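Local coordinates for protein-tyrosine-phosphatase (Shewanella sp., PDB 2Z72), which probably hydrolyses phosphotyrosine, as a cold-active tyrosine phosphatase of the calcineurin-like phosphoesterase family with two zinc ions at its metal centre, at residues Val79-Asp84 against Gly119-Val125; Glu213-Leu219 against Asp243-Leu248. One frame throughout, in Å; residues are numbered along the deposited sequence. Where two conformers were deposited one is given.

From the N terminus, the chain leaves strand 72-76, passes through residues 79-84 into helix 83-92, and returns along strand 108-111, parallel to the first in the same sheet. Just beyond it, residues 119-125 start helix 122-138, and interaction 1 closes this loop of 34 residues, holding the starts of two helices together beside the zinc site. Interaction 2 comes later: 23 residues, 17 of them helical, separate 213-219 from 243-248, and the contact ties the end of helix 212-216 to helix 243-249. The two loops follow in series, neither nested nor crossed. The centres of interactions 1 and 2 lie about 32 Å apart, on opposite sides of the chain's centre.

Interaction 1: residues Val79-Asp84 against Gly119-Val125; sequences VHGQYD and GHQVNEV. With ZN (zinc ion), chain B.
Two metal-binding loops of the calcineurin-like phosphoesterase fold meet where Gly81, the glycine of the DxHG sequence, packs on Gly119, which ends GDxxDRG; their CA atoms are 4.1 Å apart. Glycine suits both places: a beta carbon on Gly119 would collide with His80 O, one on Gly81 with Gly119 C, and Gly81 also has positive phi. Gly81 O accepts the N-H of Gln121 on a lone pair, Gln121 N to Gly81 O 2.9 Å.

Gln121, at the N-cap of helix 122-138, reaches across to the start of helix 83-92. In the conformer described, Gln121 OE1 takes the N-H of Asp84 (3.0 Å from Asp84 N), tilted 29° from the amide's carbonyl plane. Gln121 NE2 gives a nearly straight bond to Asp84 OD1 (3.1 Å, 166°), arriving from above the carboxylate plane. An amide fits because it accepts and donates at once; a water also links OE1 to Gln82 NE2.

Tyr83 turns one ring face to Glu124 CB, 4.0 Å from the ring centroid, a CH-pi contact; its chi1 of 173° swings the ring away from the backbone N. Tyr83 CB lies 3.7 Å from Val125 CG2, which also meets Val79 CG1 tip to tip. Replacing Tyr83 with a serine would probably strip Glu124 CB of its aromatic cover and open a gap between the helix starts.

His80 NE2 binds zinc at 2.0 Å with Asp78 and Asp114, while ND1 hydrogen-bonds to Phe116 O. Asp114 also binds the second zinc, completed by Asn149, His207 and His286: the two-metal centre of calcineurin-like phosphoesterases.

Interaction 2: residues Glu213-Leu219 against Asp243-Leu248; sequences EWISREL and DLLNFL
Phe247 and Glu213 both hold CG anti to the backbone N, and their side chains run antiparallel alongside one another. This lays Glu213 CG over one face of the Phe247 ring, 3.9 Å from its centroid, in a CH-pi contact. The carboxylate follows: Glu213 CD stands 3.3 Å from Phe247 CD2. Leu219 CD1 approaches the edge of the same ring, 3.6 Å from Phe247 CE1, and also touches Leu248 CD2. Leu244 CD1 packs on Leu219 CD1 at 3.9 Å. Branched, flexible leucines suit these places because their methyls can fill the space around a rigid ring. A Schellman motif at Glu218 ends helix 212-216, and the chain beyond it carries Leu219, whose CB lies over one face of Trp214.

Arg217, one helical turn after Glu213, runs extended from CG to NE past the ring, its guanidinium tilted 22° from the ring plane. Arg217 NE and NH2 both grip Glu213 OE2 side-on, NE at 2.8 Å on the anti lone pair and NH2 at 3.0 Å, both in the guanidinium plane. In the conformer described, Arg217 NH1 turns to Asp243 OD2 at 2.7 Å in an almost perfectly straight bond (179°). That oxygen is reached from above its carboxylate plane, which stands 68° from the guanidinium. NH2, already on Glu213, also comes near Asp243 OD1, so close that the detail is doubtful. Glu213 OE1 hydrogen-bonds to Asn252 ND2, so both its oxygens are engaged.

One arginine thus bridges two acids, one on each segment, and its charge probably offsets their mutual repulsion, while the salt-bridge network borders an apolar cluster of Phe247 and leucines: polar pairing and hydrophobic packing together join helix 212-216 and the turn that ends it to helix 243-249.

Interaction 1: residues Val79-Asp84 against Gly119-Val125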
# COMPACT_ATOMS: atom_id res chain seq x y z
N VAL A 79 -3.91 -1.36 5.83
CA VAL A 79 -5.36 -1.58 5.80
C VAL A 79 -5.72 -3.05 6.02
O VAL A 79 -6.77 -3.32 6.59
CB VAL A 79 -5.89 -1.00 4.47
CG1 VAL A 79 -7.33 -1.38 4.22
CG2 VAL A 79 -5.72 0.51 4.42
N HIS A 80 -4.90 -3.98 5.53
CA HIS A 80 -5.10 -5.41 5.83
C HIS A 80 -6.53 -5.84 5.56
O HIS A 80 -7.24 -6.39 6.40
CB HIS A 80 -4.65 -5.72 7.27
CG HIS A 80 -3.16 -5.80 7.35
ND1 HIS A 80 -2.43 -6.68 6.61
CD2 HIS A 80 -2.25 -5.15 8.12
CE1 HIS A 80 -1.14 -6.53 6.88
NE2 HIS A 80 -0.97 -5.59 7.83
N GLY A 81 -7.04 -5.50 4.37
CA GLY A 81 -8.31 -5.96 3.92
C GLY A 81 -9.52 -5.35 4.60
O GLY A 81 -10.62 -5.95 4.48
N GLN A 82 -9.40 -4.25 5.28
CA GLN A 82 -10.52 -3.58 5.97
C GLN A 82 -11.00 -2.39 5.13
O GLN A 82 -10.69 -1.23 5.39
CB GLN A 82 -10.11 -3.18 7.36
CG GLN A 82 -9.76 -4.36 8.22
CD GLN A 82 -10.91 -5.26 8.59
OE1 GLN A 82 -10.66 -6.46 8.93
NE2 GLN A 82 -12.12 -4.81 8.58
N TYR A 83 -11.76 -2.69 4.09
CA TYR A 83 -12.29 -1.70 3.18
C TYR A 83 -13.23 -0.72 3.84
O TYR A 83 -13.13 0.51 3.67
CB TYR A 83 -13.00 -2.38 2.00
CG TYR A 83 -13.72 -1.42 1.08
CD1 TYR A 83 -15.08 -1.35 1.01
CD2 TYR A 83 -12.97 -0.56 0.27
CE1 TYR A 83 -15.75 -0.49 0.17
CE2 TYR A 83 -13.64 0.32 -0.59
CZ TYR A 83 -15.00 0.36 -0.63
OH TYR A 83 -15.59 1.26 -1.51
N ASP A 84 -14.18 -1.21 4.66
CA ASP A 84 -15.13 -0.32 5.27
C ASP A 84 -14.43 0.71 6.12
O ASP A 84 -14.82 1.91 6.12
CB ASP A 84 -16.14 -1.09 6.14
CG ASP A 84 -16.96 -2.12 5.39
OD1 ASP A 84 -17.17 -1.96 4.16
OD2 ASP A 84 -17.40 -3.07 6.06
N GLY A 119 -7.64 -9.43 6.70
CA GLY A 119 -9.02 -9.02 6.52
C GLY A 119 -9.72 -9.68 5.36
O GLY A 119 -9.16 -10.42 4.58
N HIS A 120 -11.01 -9.41 5.32
CA HIS A 120 -11.99 -10.05 4.47
C HIS A 120 -12.44 -9.28 3.26
O HIS A 120 -13.30 -9.78 2.52
CB HIS A 120 -13.23 -10.44 5.32
CG HIS A 120 -13.97 -9.27 5.86
ND1 HIS A 120 -13.49 -8.34 6.76
CD2 HIS A 120 -15.20 -8.84 5.53
CE1 HIS A 120 -14.40 -7.39 7.01
NE2 HIS A 120 -15.44 -7.69 6.25
N GLN A 121 -11.89 -8.09 3.05
CA GLN A 121 -12.28 -7.22 1.95
C GLN A 121 -11.07 -6.80 1.15
O GLN A 121 -10.94 -5.65 0.68
CB GLN A 121 -13.02 -5.96 2.44
CG GLN A 121 -14.22 -6.20 3.36
CD GLN A 121 -14.87 -4.89 3.79
OE1 GLN A 121 -14.31 -4.18 4.61
NE2 GLN A 121 -15.99 -4.60 3.17
N VAL A 122 -10.18 -7.76 0.88
CA VAL A 122 -8.93 -7.44 0.15
C VAL A 122 -9.19 -6.91 -1.22
O VAL A 122 -8.59 -5.90 -1.64
CB VAL A 122 -7.98 -8.63 0.18
CG1 VAL A 122 -6.77 -8.38 -0.70
CG2 VAL A 122 -7.54 -9.00 1.59
N ASN A 123 -10.02 -7.56 -2.04
CA ASN A 123 -10.24 -7.09 -3.38
C ASN A 123 -10.98 -5.78 -3.42
O ASN A 123 -10.75 -4.98 -4.36
CB ASN A 123 -10.91 -8.16 -4.24
CG ASN A 123 -9.95 -9.28 -4.54
OD1 ASN A 123 -8.84 -9.04 -5.02
ND2 ASN A 123 -10.35 -10.54 -4.26
N GLU A 124 -11.86 -5.50 -2.49
CA GLU A 124 -12.51 -4.21 -2.38
C GLU A 124 -11.44 -3.13 -2.20
O GLU A 124 -11.51 -2.09 -2.84
CB GLU A 124 -13.51 -4.18 -1.24
CG GLU A 124 -14.74 -5.08 -1.46
CD GLU A 124 -14.55 -6.56 -1.36
OE1 GLU A 124 -13.54 -7.08 -0.87
OE2 GLU A 124 -15.51 -7.26 -1.83
N VAL A 125 -10.50 -3.35 -1.30
CA VAL A 125 -9.42 -2.38 -1.12
C VAL A 125 -8.61 -2.23 -2.36
O VAL A 125 -8.29 -1.09 -2.79
CB VAL A 125 -8.53 -2.73 0.09
CG1 VAL A 125 -7.44 -1.66 0.21
CG2 VAL A 125 -9.34 -2.79 1.38
ZN ZN B . 0.76 -4.76 8.42
O HOH W 1 -13.56 -2.90 7.12
O HOH W 2 -12.20 -9.14 9.08
O HOH W 3 -17.71 -5.86 6.00
O HOH W 4 0.06 -4.32 10.37
O HOH W 5 2.55 -5.38 9.00

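Interaction 2: residues Glu213-Leu219 against Asp243-Leu248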
# COMPACT_ATOMS: atom_id res chain seq x y z
N GLU A 213 22.13 -0.90 8.05
CA GLU A 213 22.65 -1.79 6.95
C GLU A 213 22.41 -1.20 5.59
O GLU A 213 23.20 -1.48 4.67
CB GLU A 213 22.06 -3.20 7.10
CG GLU A 213 22.50 -4.22 6.07
CD GLU A 213 22.16 -5.65 6.36
OE1 GLU A 213 21.50 -5.85 7.39
OE2 GLU A 213 22.49 -6.51 5.48
N TRP A 214 21.35 -0.41 5.39
CA TRP A 214 21.15 0.29 4.13
C TRP A 214 22.41 1.10 3.74
O TRP A 214 22.82 1.17 2.60
CB TRP A 214 19.92 1.23 4.27
CG TRP A 214 19.71 2.14 3.07
CD1 TRP A 214 20.31 3.34 2.76
CD2 TRP A 214 18.78 1.90 2.01
NE1 TRP A 214 19.86 3.87 1.61
CE2 TRP A 214 18.90 2.99 1.12
CE3 TRP A 214 17.86 0.87 1.71
CZ2 TRP A 214 18.16 3.07 -0.02
CZ3 TRP A 214 17.12 0.99 0.57
CH2 TRP A 214 17.24 2.06 -0.31
N ILE A 215 22.91 1.82 4.74
CA ILE A 215 24.06 2.74 4.55
C ILE A 215 25.33 1.99 4.24
O ILE A 215 26.07 2.31 3.34
CB ILE A 215 24.22 3.62 5.82
CG1 ILE A 215 22.97 4.46 6.12
CG2 ILE A 215 25.47 4.44 5.68
CD1 ILE A 215 22.99 5.33 7.34
N SER A 216 25.50 0.89 4.98
CA SER A 216 26.74 0.13 4.74
C SER A 216 26.73 -0.54 3.38
O SER A 216 27.82 -0.70 2.78
CB SER A 216 27.09 -0.84 5.85
OG SER A 216 26.04 -1.74 6.02
N ARG A 217 25.56 -0.93 2.87
CA ARG A 217 25.41 -1.49 1.53
C ARG A 217 25.37 -0.44 0.41
O ARG A 217 25.31 -0.83 -0.73
CB ARG A 217 24.14 -2.34 1.46
CG ARG A 217 24.32 -3.62 2.34
CD ARG A 217 23.16 -4.55 2.10
NE ARG A 217 23.36 -5.76 2.92
CZ ARG A 217 24.09 -6.79 2.55
NH1 ARG A 217 24.70 -6.86 1.37
NH2 ARG A 217 24.21 -7.82 3.38
N GLU A 218 25.44 0.85 0.77
CA GLU A 218 25.55 1.93 -0.18
C GLU A 218 24.36 1.84 -1.14
O GLU A 218 24.50 2.09 -2.33
CB GLU A 218 26.85 1.84 -0.97
CG GLU A 218 28.10 1.83 -0.10
CD GLU A 218 29.39 1.93 -0.90
OE1 GLU A 218 30.35 2.58 -0.39
OE2 GLU A 218 29.49 1.37 -2.01
N LEU A 219 23.18 1.54 -0.62
CA LEU A 219 21.99 1.49 -1.47
C LEU A 219 21.49 2.87 -1.82
O LEU A 219 21.81 3.90 -1.24
CB LEU A 219 20.88 0.68 -0.76
CG LEU A 219 21.00 -0.82 -0.93
CD1 LEU A 219 20.33 -1.57 0.19
CD2 LEU A 219 20.41 -1.21 -2.29
N ASP A 243 23.04 -11.86 -1.25
CA ASP A 243 23.19 -11.07 -0.03
C ASP A 243 22.33 -9.84 -0.03
O ASP A 243 21.71 -9.49 0.98
CB ASP A 243 24.69 -10.77 -0.04
CG ASP A 243 25.23 -9.82 1.00
OD1 ASP A 243 24.68 -9.92 2.13
OD2 ASP A 243 26.14 -9.02 0.72
N LEU A 244 22.30 -9.17 -1.18
CA LEU A 244 21.57 -7.91 -1.21
C LEU A 244 20.07 -8.12 -1.23
O LEU A 244 19.34 -7.40 -0.50
CB LEU A 244 22.02 -7.12 -2.43
CG LEU A 244 21.30 -5.80 -2.68
CD1 LEU A 244 21.38 -4.88 -1.49
CD2 LEU A 244 21.91 -5.06 -3.89
N LEU A 245 19.60 -9.08 -2.02
CA LEU A 245 18.18 -9.38 -2.01
C LEU A 245 17.74 -9.87 -0.63
O LEU A 245 16.62 -9.56 -0.19
CB LEU A 245 17.81 -10.40 -3.10
CG LEU A 245 18.00 -9.93 -4.53
CD1 LEU A 245 17.64 -11.04 -5.51
CD2 LEU A 245 17.25 -8.63 -4.82
N ASN A 246 18.59 -10.64 0.03
CA ASN A 246 18.26 -11.15 1.36
C ASN A 246 18.01 -10.00 2.33
O ASN A 246 17.04 -9.94 3.06
CB ASN A 246 19.39 -12.07 1.78
CG ASN A 246 19.11 -12.78 3.09
OD1 ASN A 246 18.62 -12.14 4.03
ND2 ASN A 246 19.40 -14.06 3.18
N PHE A 247 18.91 -9.02 2.29
CA PHE A 247 18.71 -7.78 3.07
C PHE A 247 17.39 -7.12 2.74
O PHE A 247 16.59 -6.80 3.59
CB PHE A 247 19.83 -6.76 2.80
CG PHE A 247 19.51 -5.43 3.42
CD1 PHE A 247 19.37 -4.30 2.63
CD2 PHE A 247 19.30 -5.30 4.77
CE1 PHE A 247 19.03 -3.09 3.17
CE2 PHE A 247 18.99 -4.10 5.35
CZ PHE A 247 18.83 -2.99 4.56
N LEU A 248 17.14 -6.86 1.45
CA LEU A 248 15.99 -6.11 1.03
C LEU A 248 14.68 -6.78 1.38
O LEU A 248 13.69 -6.09 1.69
CB LEU A 248 16.06 -5.79 -0.49
CG LEU A 248 17.12 -4.78 -0.91
CD1 LEU A 248 17.20 -4.73 -2.44
CD2 LEU A 248 16.77 -3.42 -0.32